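PDB 2GPR: PTS system glucose-specific EIIA component from Mycoplasma capricolum, which accepts a phosphoryl group from phospho-HPr on a histidine and passes it to the EIIB domain during glucose uptake by the sugar phosphotransferase system. Local coordinates for residues E27-R32 and L76-L81; N41-D46 and M141-Q146; T61-G66 and L81-L86; G66-T69 and V73-L76; D87-E92 and A116-S121. All blocks are in the same frame, centred on the assembly; numbering follows the deposited sequence.

Contact 1 of 5, residues E27-R32 and L76-L81; sequences EVFKER and LLHIGL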
# COMPACT_ATOMS: atom_id res chain seq x y z
N GLU A 27 16.58 1.30 3.08
CA GLU A 27 16.95 2.70 3.06
C GLU A 27 15.88 3.59 2.48
O GLU A 27 15.42 4.55 3.11
CB GLU A 27 18.27 2.83 2.25
CG GLU A 27 18.17 3.79 1.04
CD GLU A 27 18.64 3.23 -0.29
OE1 GLU A 27 19.14 2.12 -0.42
OE2 GLU A 27 18.52 4.10 -1.29
N VAL A 28 15.45 3.25 1.27
CA VAL A 28 14.47 4.05 0.60
C VAL A 28 13.17 4.25 1.40
O VAL A 28 12.60 5.35 1.43
CB VAL A 28 14.17 3.51 -0.77
CG1 VAL A 28 12.84 4.03 -1.25
CG2 VAL A 28 15.27 3.82 -1.77
N PHE A 29 12.71 3.17 2.01
CA PHE A 29 11.46 3.15 2.74
C PHE A 29 11.56 3.71 4.13
O PHE A 29 10.88 4.66 4.47
CB PHE A 29 10.86 1.76 2.75
CG PHE A 29 10.43 1.34 1.37
CD1 PHE A 29 9.60 2.15 0.60
CD2 PHE A 29 10.77 0.08 0.87
CE1 PHE A 29 9.17 1.79 -0.68
CE2 PHE A 29 10.33 -0.32 -0.39
CZ PHE A 29 9.55 0.54 -1.17
N LYS A 30 12.46 3.13 4.91
CA LYS A 30 12.67 3.49 6.29
C LYS A 30 13.10 4.91 6.48
O LYS A 30 12.74 5.54 7.47
CB LYS A 30 13.52 2.48 7.04
CG LYS A 30 14.55 3.07 7.92
CD LYS A 30 15.93 2.99 7.30
CE LYS A 30 16.26 1.58 6.82
NZ LYS A 30 17.70 1.29 6.56
N GLU A 31 13.81 5.44 5.48
CA GLU A 31 14.28 6.81 5.50
C GLU A 31 13.28 7.77 4.93
O GLU A 31 13.50 8.97 4.92
CB GLU A 31 15.59 6.96 4.71
CG GLU A 31 16.84 6.79 5.56
CD GLU A 31 17.93 6.02 4.93
OE1 GLU A 31 18.71 6.77 4.17
OE2 GLU A 31 17.99 4.79 4.99
N ARG A 32 12.19 7.25 4.40
CA ARG A 32 11.15 8.10 3.81
C ARG A 32 11.63 8.94 2.65
O ARG A 32 11.18 10.05 2.50
CB ARG A 32 10.59 9.06 4.84
CG ARG A 32 9.50 8.50 5.73
CD ARG A 32 9.78 8.84 7.18
NE ARG A 32 8.91 8.15 8.12
CZ ARG A 32 9.24 7.18 8.97
NH1 ARG A 32 10.45 6.63 9.04
NH2 ARG A 32 8.30 6.74 9.79
N LEU A 76 1.39 4.91 -2.74
CA LEU A 76 1.97 3.68 -3.24
C LEU A 76 1.91 2.47 -2.27
O LEU A 76 2.29 2.55 -1.09
CB LEU A 76 3.40 3.97 -3.77
CG LEU A 76 4.18 2.78 -4.29
CD1 LEU A 76 4.04 2.69 -5.80
CD2 LEU A 76 5.65 3.01 -3.97
N LEU A 77 1.39 1.36 -2.77
CA LEU A 77 1.35 0.06 -2.13
C LEU A 77 2.47 -0.75 -2.79
O LEU A 77 2.52 -0.88 -4.01
CB LEU A 77 0.00 -0.67 -2.41
CG LEU A 77 -0.38 -1.87 -1.53
CD1 LEU A 77 -0.95 -2.99 -2.38
CD2 LEU A 77 0.65 -2.35 -0.50
N HIS A 78 3.39 -1.27 -2.00
CA HIS A 78 4.50 -1.97 -2.48
C HIS A 78 4.68 -3.23 -1.72
O HIS A 78 5.04 -3.16 -0.56
CB HIS A 78 5.68 -1.06 -2.27
CG HIS A 78 6.95 -1.63 -2.79
ND1 HIS A 78 7.52 -2.75 -2.20
CD2 HIS A 78 7.78 -1.17 -3.78
CE1 HIS A 78 8.67 -2.95 -2.82
NE2 HIS A 78 8.85 -2.04 -3.78
N ILE A 79 4.33 -4.38 -2.33
CA ILE A 79 4.40 -5.62 -1.64
C ILE A 79 5.81 -6.04 -1.37
O ILE A 79 6.60 -6.16 -2.31
CB ILE A 79 3.62 -6.74 -2.26
CG1 ILE A 79 2.15 -6.34 -2.33
CG2 ILE A 79 3.79 -8.02 -1.41
CD1 ILE A 79 1.83 -5.48 -3.52
N GLY A 80 6.12 -6.30 -0.08
CA GLY A 80 7.45 -6.75 0.36
C GLY A 80 8.58 -5.80 -0.05
O GLY A 80 8.41 -4.61 -0.25
N LEU A 81 9.75 -6.37 -0.16
CA LEU A 81 10.95 -5.70 -0.51
C LEU A 81 11.63 -6.51 -1.66
O LEU A 81 11.52 -7.74 -1.73
CB LEU A 81 11.86 -5.61 0.75
CG LEU A 81 11.71 -4.34 1.60
CD1 LEU A 81 10.30 -3.80 1.64
CD2 LEU A 81 12.16 -4.60 3.02
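F29 and H78 form an aromatic pair of the T-shaped (edge-to-face) kind. The ring centroids lie 4.8 Å apart with the planes at 69°, and the phenyl ring supplies the edge. F29 CZ stands over the centre of the imidazole face, 3.6 Å from H78 CD2 and 3.7 Å from H78 NE2. The two side chains cross at nearly a right angle. H78 CG is anti to the backbone N (chi1 -177°), which carries the imidazole out from the strand toward helix 27-30.

The apolar part of the contact is small. L81 brings its CD1 branch alongside the phenyl ring, 4.0 Å from F29 CD2, and the two side chains pass in opposite directions.

Polar support comes from within 76-81: H78 ND1 gives a weak, bent bond of 2.8 Å to G80 O, which may help to set the rotation of the imidazole. G80 itself is tied through its N to S124 OG.

By similarity, H78 is the tele-phosphohistidine intermediate, and its side chain lies about 4 Å from that of H63. An apolar ring leaning over the histidine that probably accepts the phosphoryl group fits the EIIA active-site surface, where a hydrophobic border surrounds the paired histidines.

Contact 2 of 5, residues N41-D46 and M141-Q146; sequences NPKSND and MGEVKQ
K43 leaves its backbone with CG anti to the carbonyl carbon and runs out nearly straight until chi4 (-79°) bends NZ toward E143. The glutamate makes its own bend at chi2 (70°), bringing the carboxylate round to the lysine although its CB does not point that way. The two side chains meet across one another at about a right angle, and only their ends touch.

The interaction is a salt bridge between K43 NZ and E143 OE2. The modelled separation, 2.3 Å, is too short to be real, so the pairing of charges is credible while the exact placement of both atoms is doubtful. The other carboxylate oxygen, E143 OE1, is hydrogen-bonded to T17 OG1, which gives the carboxylate a second point of attachment.

The backbones stay well apart: the closest CA atoms, those of K43 and K145, are 9.4 Å from each other. What lies between is the chain around strand 16-19. N41 and K43 bond through their backbones to T17 and D15, while G142 and V144 bond to I18 and G16. D15 also receives Q146 N on its carboxylate. The arrangement is that of a surface salt bridge spanning a strand in an antiparallel β-structure, with the chain turning a corner at E143, away from the annotated sites.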
# COMPACT_ATOMS: atom_id res chain seq x y z
N ASN A 41 2.66 -5.96 7.82
CA ASN A 41 3.06 -7.34 7.94
C ASN A 41 1.87 -8.17 7.47
O ASN A 41 0.90 -8.42 8.26
CB ASN A 41 3.43 -7.71 9.36
CG ASN A 41 4.76 -8.34 9.32
OD1 ASN A 41 5.01 -9.18 8.44
ND2 ASN A 41 5.69 -7.74 10.05
N PRO A 42 1.91 -8.52 6.17
CA PRO A 42 0.85 -9.27 5.56
C PRO A 42 0.65 -10.63 6.22
O PRO A 42 1.54 -11.46 6.29
CB PRO A 42 1.21 -9.47 4.08
CG PRO A 42 2.66 -9.03 3.92
CD PRO A 42 3.07 -8.42 5.25
N LYS A 43 -0.56 -10.82 6.71
CA LYS A 43 -0.99 -12.06 7.27
C LYS A 43 -1.68 -12.82 6.19
O LYS A 43 -1.56 -14.04 6.14
CB LYS A 43 -1.97 -11.90 8.40
CG LYS A 43 -1.35 -11.38 9.66
CD LYS A 43 -2.38 -11.39 10.78
CE LYS A 43 -1.97 -10.58 12.00
NZ LYS A 43 -1.03 -11.32 12.85
N SER A 44 -2.46 -12.08 5.35
CA SER A 44 -3.21 -12.66 4.22
C SER A 44 -2.49 -12.53 2.87
O SER A 44 -1.44 -11.95 2.78
CB SER A 44 -4.67 -12.23 4.14
OG SER A 44 -4.77 -10.86 3.78
N ASN A 45 -3.05 -13.08 1.81
CA ASN A 45 -2.38 -13.00 0.54
C ASN A 45 -2.91 -11.93 -0.35
O ASN A 45 -2.15 -11.29 -1.12
CB ASN A 45 -2.47 -14.33 -0.18
CG ASN A 45 -2.26 -15.44 0.81
OD1 ASN A 45 -3.26 -15.90 1.40
ND2 ASN A 45 -0.99 -15.69 1.18
N ASP A 46 -4.20 -11.73 -0.23
CA ASP A 46 -4.89 -10.72 -0.99
C ASP A 46 -4.58 -9.28 -0.56
O ASP A 46 -4.64 -8.90 0.60
CB ASP A 46 -6.37 -11.05 -1.14
CG ASP A 46 -6.58 -12.54 -1.44
OD1 ASP A 46 -5.67 -13.04 -2.24
OD2 ASP A 46 -7.52 -13.21 -1.01
N MET A 141 -2.37 1.67 14.57
CA MET A 141 -1.33 0.68 14.61
C MET A 141 -1.79 -0.65 15.17
O MET A 141 -2.91 -0.80 15.61
CB MET A 141 -0.16 1.20 15.42
CG MET A 141 0.52 2.36 14.73
SD MET A 141 2.00 1.82 13.90
CE MET A 141 2.67 0.85 15.27
N GLY A 142 -0.94 -1.63 15.14
CA GLY A 142 -1.35 -2.87 15.70
C GLY A 142 -1.97 -3.80 14.69
O GLY A 142 -1.79 -3.63 13.49
N GLU A 143 -2.70 -4.81 15.24
CA GLU A 143 -3.37 -5.88 14.53
C GLU A 143 -4.67 -5.37 13.85
O GLU A 143 -5.52 -4.70 14.48
CB GLU A 143 -3.58 -7.06 15.50
CG GLU A 143 -3.26 -8.45 14.92
CD GLU A 143 -1.78 -8.75 14.66
OE1 GLU A 143 -0.96 -7.88 14.41
OE2 GLU A 143 -1.49 -10.04 14.70
N VAL A 144 -4.80 -5.61 12.52
CA VAL A 144 -5.92 -5.11 11.71
C VAL A 144 -6.50 -6.12 10.77
O VAL A 144 -5.94 -7.14 10.45
CB VAL A 144 -5.55 -3.87 10.84
CG1 VAL A 144 -5.11 -2.67 11.67
CG2 VAL A 144 -4.47 -4.21 9.83
N LYS A 145 -7.65 -5.75 10.27
CA LYS A 145 -8.33 -6.52 9.30
C LYS A 145 -8.40 -5.74 8.03
O LYS A 145 -8.59 -4.50 8.03
CB LYS A 145 -9.70 -6.90 9.78
CG LYS A 145 -9.60 -7.81 10.97
CD LYS A 145 -9.66 -9.28 10.58
CE LYS A 145 -11.04 -9.93 10.84
NZ LYS A 145 -10.99 -11.38 11.13
N GLN A 146 -8.23 -6.46 6.93
CA GLN A 146 -8.29 -5.84 5.62
C GLN A 146 -9.60 -5.05 5.45
O GLN A 146 -10.69 -5.62 5.61
CB GLN A 146 -8.19 -6.91 4.51
CG GLN A 146 -8.33 -6.34 3.11
CD GLN A 146 -9.74 -6.36 2.63
OE1 GLN A 146 -10.29 -5.35 2.10
NE2 GLN A 146 -10.33 -7.56 2.77

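Contact 3 of 5, residues T61-G66 and L81-L86; sequences TKHAFG and LDTVSL
H63, which by similarity is important for phospho-donor activity and shares in zinc binding with glycerol kinase, meets the 3-10 turn 83-86 at the edge of the active site. V84 lies over one face of its imidazole in a CH-pi contact: V84 CB is 4.1 Å from the ring centroid and 28° off the normal, with H63 NE2 the nearest ring atom at 3.6 Å. A64 CB packs against the opposite face, so the ring is held between two aliphatic groups. H63 CG sits between the backbone N and the carbonyl carbon (chi1 65°), the crowded position, and this turns the ring along V84, the two side chains pointing the same way.

T83 approaches from the ring edge, near its plane, with OG1 3.5 Å from H63 CD2. That hydroxyl is hydrogen-bonded to I79 O. T61 adds a looser contact, its CG2 lying 4.0 Å from V84 O.

The turn has its own bracing. D82 O is gripped by S85 OG at 2.6 Å and by S85 N at 2.8 Å, from opposite faces of the carbonyl plane.

Around this contact, backbone bonds from F65 to L77 and from H63 to I79 join it to strand 74-78 and to I79 just beyond it. F59 meets the H63 ring, F91 of strand 91-93 packs on both H63 and T83, and V115 of helix 112-118 backs T83 and L86.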
# COMPACT_ATOMS: atom_id res chain seq x y z
N THR A 61 5.57 -6.63 -13.41
CA THR A 61 6.09 -7.41 -12.33
C THR A 61 5.06 -7.58 -11.19
O THR A 61 5.21 -8.43 -10.32
CB THR A 61 7.43 -6.82 -11.91
OG1 THR A 61 7.25 -5.43 -11.74
CG2 THR A 61 8.47 -7.16 -12.99
N LYS A 62 4.02 -6.77 -11.23
CA LYS A 62 2.87 -6.83 -10.32
C LYS A 62 3.16 -6.71 -8.82
O LYS A 62 2.38 -7.18 -8.00
CB LYS A 62 2.14 -8.14 -10.61
CG LYS A 62 1.78 -8.25 -12.09
CD LYS A 62 1.40 -9.65 -12.55
CE LYS A 62 2.59 -10.50 -13.05
NZ LYS A 62 2.55 -11.92 -12.56
N HIS A 63 4.27 -6.10 -8.48
CA HIS A 63 4.71 -6.05 -7.09
C HIS A 63 4.41 -4.71 -6.40
O HIS A 63 4.65 -4.58 -5.19
CB HIS A 63 6.23 -6.31 -7.01
CG HIS A 63 6.96 -5.18 -7.70
ND1 HIS A 63 6.76 -4.91 -9.06
CD2 HIS A 63 7.80 -4.23 -7.21
CE1 HIS A 63 7.50 -3.83 -9.36
NE2 HIS A 63 8.15 -3.40 -8.28
N ALA A 64 3.96 -3.73 -7.19
CA ALA A 64 3.71 -2.42 -6.64
C ALA A 64 2.52 -1.73 -7.32
O ALA A 64 2.36 -1.83 -8.51
CB ALA A 64 4.99 -1.63 -6.73
N PHE A 65 1.63 -1.06 -6.57
CA PHE A 65 0.49 -0.48 -7.18
C PHE A 65 0.36 0.96 -6.80
O PHE A 65 0.31 1.23 -5.63
CB PHE A 65 -0.75 -1.27 -6.72
CG PHE A 65 -0.69 -2.70 -7.18
CD1 PHE A 65 -1.13 -3.03 -8.46
CD2 PHE A 65 -0.05 -3.68 -6.43
CE1 PHE A 65 -1.02 -4.34 -8.96
CE2 PHE A 65 0.05 -5.00 -6.90
CZ PHE A 65 -0.44 -5.34 -8.16
N GLY A 66 0.26 1.85 -7.77
CA GLY A 66 0.12 3.27 -7.55
C GLY A 66 -1.29 3.78 -7.84
O GLY A 66 -1.88 3.60 -8.92
N LEU A 81 9.75 -6.37 -0.16
CA LEU A 81 10.95 -5.70 -0.51
C LEU A 81 11.63 -6.51 -1.66
O LEU A 81 11.52 -7.74 -1.73
CB LEU A 81 11.86 -5.61 0.75
CG LEU A 81 11.71 -4.34 1.60
CD1 LEU A 81 10.30 -3.80 1.64
CD2 LEU A 81 12.16 -4.60 3.02
N ASP A 82 12.29 -5.81 -2.61
CA ASP A 82 13.01 -6.37 -3.79
C ASP A 82 12.19 -7.14 -4.79
O ASP A 82 12.72 -7.57 -5.80
CB ASP A 82 14.39 -7.03 -3.56
CG ASP A 82 15.53 -6.06 -3.62
OD1 ASP A 82 15.38 -4.85 -3.79
OD2 ASP A 82 16.70 -6.64 -3.39
N THR A 83 10.93 -7.31 -4.50
CA THR A 83 9.98 -8.01 -5.36
C THR A 83 10.08 -7.74 -6.89
O THR A 83 9.63 -8.59 -7.68
CB THR A 83 8.59 -7.71 -4.83
OG1 THR A 83 8.53 -6.32 -4.48
CG2 THR A 83 8.37 -8.54 -3.59
N VAL A 84 10.64 -6.56 -7.33
CA VAL A 84 10.82 -6.29 -8.77
C VAL A 84 11.71 -7.38 -9.40
O VAL A 84 11.56 -7.78 -10.53
CB VAL A 84 11.39 -4.90 -9.03
CG1 VAL A 84 12.88 -4.91 -8.74
CG2 VAL A 84 11.19 -4.52 -10.50
N SER A 85 12.62 -7.86 -8.60
CA SER A 85 13.55 -8.90 -8.93
C SER A 85 12.89 -10.19 -9.37
O SER A 85 13.51 -10.99 -10.05
CB SER A 85 14.20 -9.29 -7.66
OG SER A 85 13.20 -9.88 -6.83
N LEU A 86 11.68 -10.44 -8.89
CA LEU A 86 10.97 -11.70 -9.15
C LEU A 86 10.38 -11.78 -10.53
O LEU A 86 9.86 -12.82 -10.95
CB LEU A 86 9.91 -12.02 -8.06
CG LEU A 86 10.49 -11.99 -6.70
CD1 LEU A 86 9.79 -13.03 -5.88
CD2 LEU A 86 11.93 -12.38 -6.82

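Contact 4 of 5, residues G66-T69 and V73-L76; sequences GIQT and VEIL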
# COMPACT_ATOMS: atom_id res chain seq x y z
N GLY A 66 0.26 1.85 -7.77
CA GLY A 66 0.12 3.27 -7.55
C GLY A 66 -1.29 3.78 -7.84
O GLY A 66 -1.88 3.60 -8.92
N ILE A 67 -1.87 4.43 -6.83
CA ILE A 67 -3.23 4.90 -6.95
C ILE A 67 -3.26 6.36 -6.74
O ILE A 67 -2.64 6.90 -5.83
CB ILE A 67 -4.23 4.14 -6.02
CG1 ILE A 67 -4.37 2.66 -6.43
CG2 ILE A 67 -5.60 4.82 -6.07
CD1 ILE A 67 -4.49 1.66 -5.29
N GLN A 68 -3.94 7.01 -7.63
CA GLN A 68 -4.05 8.43 -7.55
C GLN A 68 -5.52 8.76 -7.37
O GLN A 68 -6.35 8.33 -8.16
CB GLN A 68 -3.34 9.09 -8.79
CG GLN A 68 -3.54 10.60 -9.05
CD GLN A 68 -3.47 10.94 -10.55
OE1 GLN A 68 -4.50 10.87 -11.29
NE2 GLN A 68 -2.26 11.23 -11.04
N THR A 69 -5.83 9.39 -6.24
CA THR A 69 -7.19 9.81 -5.94
C THR A 69 -7.55 11.04 -6.74
O THR A 69 -6.69 11.70 -7.35
CB THR A 69 -7.35 10.15 -4.45
OG1 THR A 69 -6.60 11.32 -4.15
CG2 THR A 69 -6.84 9.01 -3.59
N VAL A 73 -3.34 13.45 -4.64
CA VAL A 73 -2.44 12.72 -3.75
C VAL A 73 -2.21 11.25 -4.22
O VAL A 73 -3.12 10.48 -4.55
CB VAL A 73 -2.98 12.70 -2.31
CG1 VAL A 73 -4.11 13.70 -2.13
CG2 VAL A 73 -3.44 11.30 -1.89
N GLU A 74 -0.99 10.84 -4.31
CA GLU A 74 -0.76 9.48 -4.74
C GLU A 74 -0.23 8.65 -3.62
O GLU A 74 0.73 9.03 -2.97
CB GLU A 74 0.27 9.30 -5.87
CG GLU A 74 -0.36 9.32 -7.27
CD GLU A 74 0.61 9.88 -8.27
OE1 GLU A 74 0.70 11.19 -8.22
OE2 GLU A 74 1.32 9.21 -8.97
N ILE A 75 -0.79 7.48 -3.47
CA ILE A 75 -0.30 6.60 -2.51
C ILE A 75 0.22 5.33 -3.16
O ILE A 75 -0.40 4.73 -4.05
CB ILE A 75 -1.41 6.38 -1.53
CG1 ILE A 75 -1.10 5.27 -0.59
CG2 ILE A 75 -2.70 6.07 -2.25
CD1 ILE A 75 -2.31 4.37 -0.45
N LEU A 76 1.39 4.91 -2.74
CA LEU A 76 1.97 3.68 -3.24
C LEU A 76 1.91 2.47 -2.27
O LEU A 76 2.29 2.55 -1.09
CB LEU A 76 3.40 3.97 -3.77
CG LEU A 76 4.18 2.78 -4.29
CD1 LEU A 76 4.04 2.69 -5.80
CD2 LEU A 76 5.65 3.01 -3.97
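I67 and I75 form a hydrogen-bonded antiparallel pair with both backbone bonds in place. I67 N donates to I75 O over 3.2 Å at an almost straight 172°, and I75 N returns a bond of 3.1 Å to I67 O. Toward the turn, T69 N reaches V73 O at 3.4 Å, a weak bond. E74 CA adds a CA-H...O contact of 3.4 Å to I67 O, so that carbonyl is approached by two groups.

Side-chain packing divides between the two faces of the sheet. Q68 and E74, a non-hydrogen-bonded pair, share one: Q68 CB lies 3.4 Å from E74 CG, and it is these aliphatic parts that touch. Q68 CG is anti to the backbone N (chi1 170°) and its chain runs on extended, whereas E74 bends at chi2. The amide and carboxylate planes are nearly perpendicular. On the same face, L76 places CD1 4.3 Å from G66 CA, packing directly on the glycine backbone.

The opposite face is apolar. I67 and I75 point there, and I75 CG2 also touches I67 O at 3.7 Å; V51 packs on both isoleucines. Near the turn both V73 methyls pack on T69 OG1 from the same side; the hydrogen bond of that hydroxyl is to S71 OG.

With segment axes 4.9 Å apart and running at 161°, this is the β-hairpin of strands 64-68 and 74-78, an inner pair of the large antiparallel sheet of the EIIA fold; strand 74-78 ends at H78, by similarity the phosphorylated histidine.

Contact 5 of 5, residues D87-E92 and A116-S121; sequences DGNGFE and AKKVPS
Next to the place where N89 meets K118, one ammonium group holds the turn together: K62 NZ is hydrogen-bonded to both G88 O and F91 O, one on each side of N89 in sequence. The loop that presents N89 is thus fixed to the chain near the active site by two carbonyls.

The contact itself consists of two side-chain ends. K118 NZ lies 3.1 Å from the N89 amide atom modelled as ND2, but the amide is probably turned over in the model, and no bond can be asserted from the distance. K118 gets there with an extended chain beyond CG, whereas N89 CG is anti to the backbone N (chi1 177°); the two side chains cross at about a right angle. N89 CA and K118 CA are 10.0 Å apart, so the touch is made by side chains alone. Only 63 Å² is buried in all, as expected of a surface touch between two exposed side chains.

Each segment is secured separately. In 87-92, G90 and E92 make backbone bonds to D111 and T109, while the F91 side chain turns inward onto V108 and V110. In 116-121, the chain leaves helical geometry at V119, and S121 OG, bonded to K123 N and E25 OE2, holds the stretch that follows. K118 also packs on L86.

The arrangement is a peripheral approach of a glycine-rich β-turn region, leading into strand 91-93, to the C-terminal end of helix 112-118, with the N89 side chain about 10 Å from that of H63.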
# COMPACT_ATOMS: atom_id res chain seq x y z
N ASP A 87 10.44 -10.66 -11.22
CA ASP A 87 9.87 -10.52 -12.56
C ASP A 87 8.36 -10.96 -12.60
O ASP A 87 7.82 -11.53 -13.54
CB ASP A 87 10.64 -11.40 -13.56
CG ASP A 87 11.67 -10.50 -14.24
OD1 ASP A 87 11.29 -9.41 -14.81
OD2 ASP A 87 12.92 -10.80 -14.19
N GLY A 88 7.65 -10.68 -11.52
CA GLY A 88 6.23 -11.00 -11.46
C GLY A 88 5.87 -12.44 -11.06
O GLY A 88 4.77 -12.91 -11.38
N ASN A 89 6.74 -13.12 -10.36
CA ASN A 89 6.47 -14.50 -10.02
C ASN A 89 5.93 -14.71 -8.61
O ASN A 89 6.60 -14.48 -7.61
CB ASN A 89 7.64 -15.41 -10.36
CG ASN A 89 7.44 -16.85 -9.96
OD1 ASN A 89 6.29 -17.37 -9.90
ND2 ASN A 89 8.56 -17.46 -9.55
N GLY A 90 4.70 -15.20 -8.56
CA GLY A 90 4.00 -15.43 -7.31
C GLY A 90 2.85 -14.47 -7.17
O GLY A 90 1.94 -14.66 -6.36
N PHE A 91 2.93 -13.43 -8.00
CA PHE A 91 1.93 -12.39 -8.08
C PHE A 91 0.91 -12.76 -9.15
O PHE A 91 1.27 -13.20 -10.21
CB PHE A 91 2.61 -11.03 -8.48
CG PHE A 91 3.67 -10.62 -7.50
CD1 PHE A 91 4.89 -11.29 -7.46
CD2 PHE A 91 3.46 -9.53 -6.64
CE1 PHE A 91 5.89 -10.91 -6.56
CE2 PHE A 91 4.43 -9.15 -5.71
CZ PHE A 91 5.64 -9.85 -5.67
N GLU A 92 -0.36 -12.59 -8.85
CA GLU A 92 -1.46 -12.82 -9.78
C GLU A 92 -2.25 -11.58 -9.71
O GLU A 92 -2.93 -11.37 -8.73
CB GLU A 92 -2.36 -13.98 -9.32
CG GLU A 92 -2.27 -15.24 -10.21
CD GLU A 92 -2.42 -14.95 -11.69
OE1 GLU A 92 -3.27 -14.19 -12.15
OE2 GLU A 92 -1.52 -15.59 -12.44
N ALA A 116 8.27 -14.98 0.17
CA ALA A 116 8.92 -14.76 1.46
C ALA A 116 10.38 -15.27 1.53
O ALA A 116 11.21 -14.77 2.31
CB ALA A 116 8.04 -15.31 2.58
N LYS A 117 10.70 -16.29 0.71
CA LYS A 117 12.05 -16.86 0.69
C LYS A 117 12.95 -16.19 -0.32
O LYS A 117 14.16 -15.98 -0.10
CB LYS A 117 12.07 -18.38 0.55
CG LYS A 117 11.02 -18.95 -0.40
CD LYS A 117 11.51 -19.03 -1.84
CE LYS A 117 11.14 -20.34 -2.55
NZ LYS A 117 12.21 -20.84 -3.45
N LYS A 118 12.33 -15.79 -1.43
CA LYS A 118 13.02 -15.11 -2.50
C LYS A 118 13.49 -13.67 -2.16
O LYS A 118 14.47 -13.17 -2.71
CB LYS A 118 12.21 -15.19 -3.77
CG LYS A 118 12.14 -16.62 -4.28
CD LYS A 118 11.22 -16.77 -5.48
CE LYS A 118 10.81 -18.20 -5.77
NZ LYS A 118 9.79 -18.28 -6.84
N VAL A 119 12.82 -12.99 -1.25
CA VAL A 119 13.17 -11.60 -0.96
C VAL A 119 13.53 -11.32 0.48
O VAL A 119 13.29 -12.10 1.40
CB VAL A 119 12.04 -10.68 -1.38
CG1 VAL A 119 11.86 -10.78 -2.89
CG2 VAL A 119 10.76 -11.09 -0.64
N PRO A 120 14.10 -10.15 0.66
CA PRO A 120 14.52 -9.71 1.95
C PRO A 120 13.38 -9.56 2.93
O PRO A 120 13.55 -9.85 4.11
CB PRO A 120 15.26 -8.37 1.77
CG PRO A 120 15.42 -8.14 0.27
CD PRO A 120 14.63 -9.25 -0.42
N SER A 121 12.22 -9.11 2.46
CA SER A 121 11.10 -8.93 3.38
C SER A 121 9.76 -8.83 2.67
O SER A 121 9.69 -8.24 1.61
CB SER A 121 11.31 -7.70 4.23
OG SER A 121 10.24 -7.56 5.12

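In the fold
Contacts 1, 3 and 4 share the hairpin of strands 64-68 and 74-78 in the large antiparallel sheet. Contact 4 pairs the strands near their turn; contacts 1 and 3 use the other end, 11 Å apart between centres, and bring H78 and H63 side by side. Contact 5 lies 8 Å from contact 3, centre to centre, touching it through K62 and F91; contacts 1 and 3 both close before it opens. Contact 2 alternates with contact 1 along the chain and encloses contacts 3, 4 and 5, its centre about 20 Å from that of contact 4. H78 and H63, the probable phosphoryl-transfer histidines, are thus set at one end of the hairpin, flanked by helix 27-30 and the 83-86 turn.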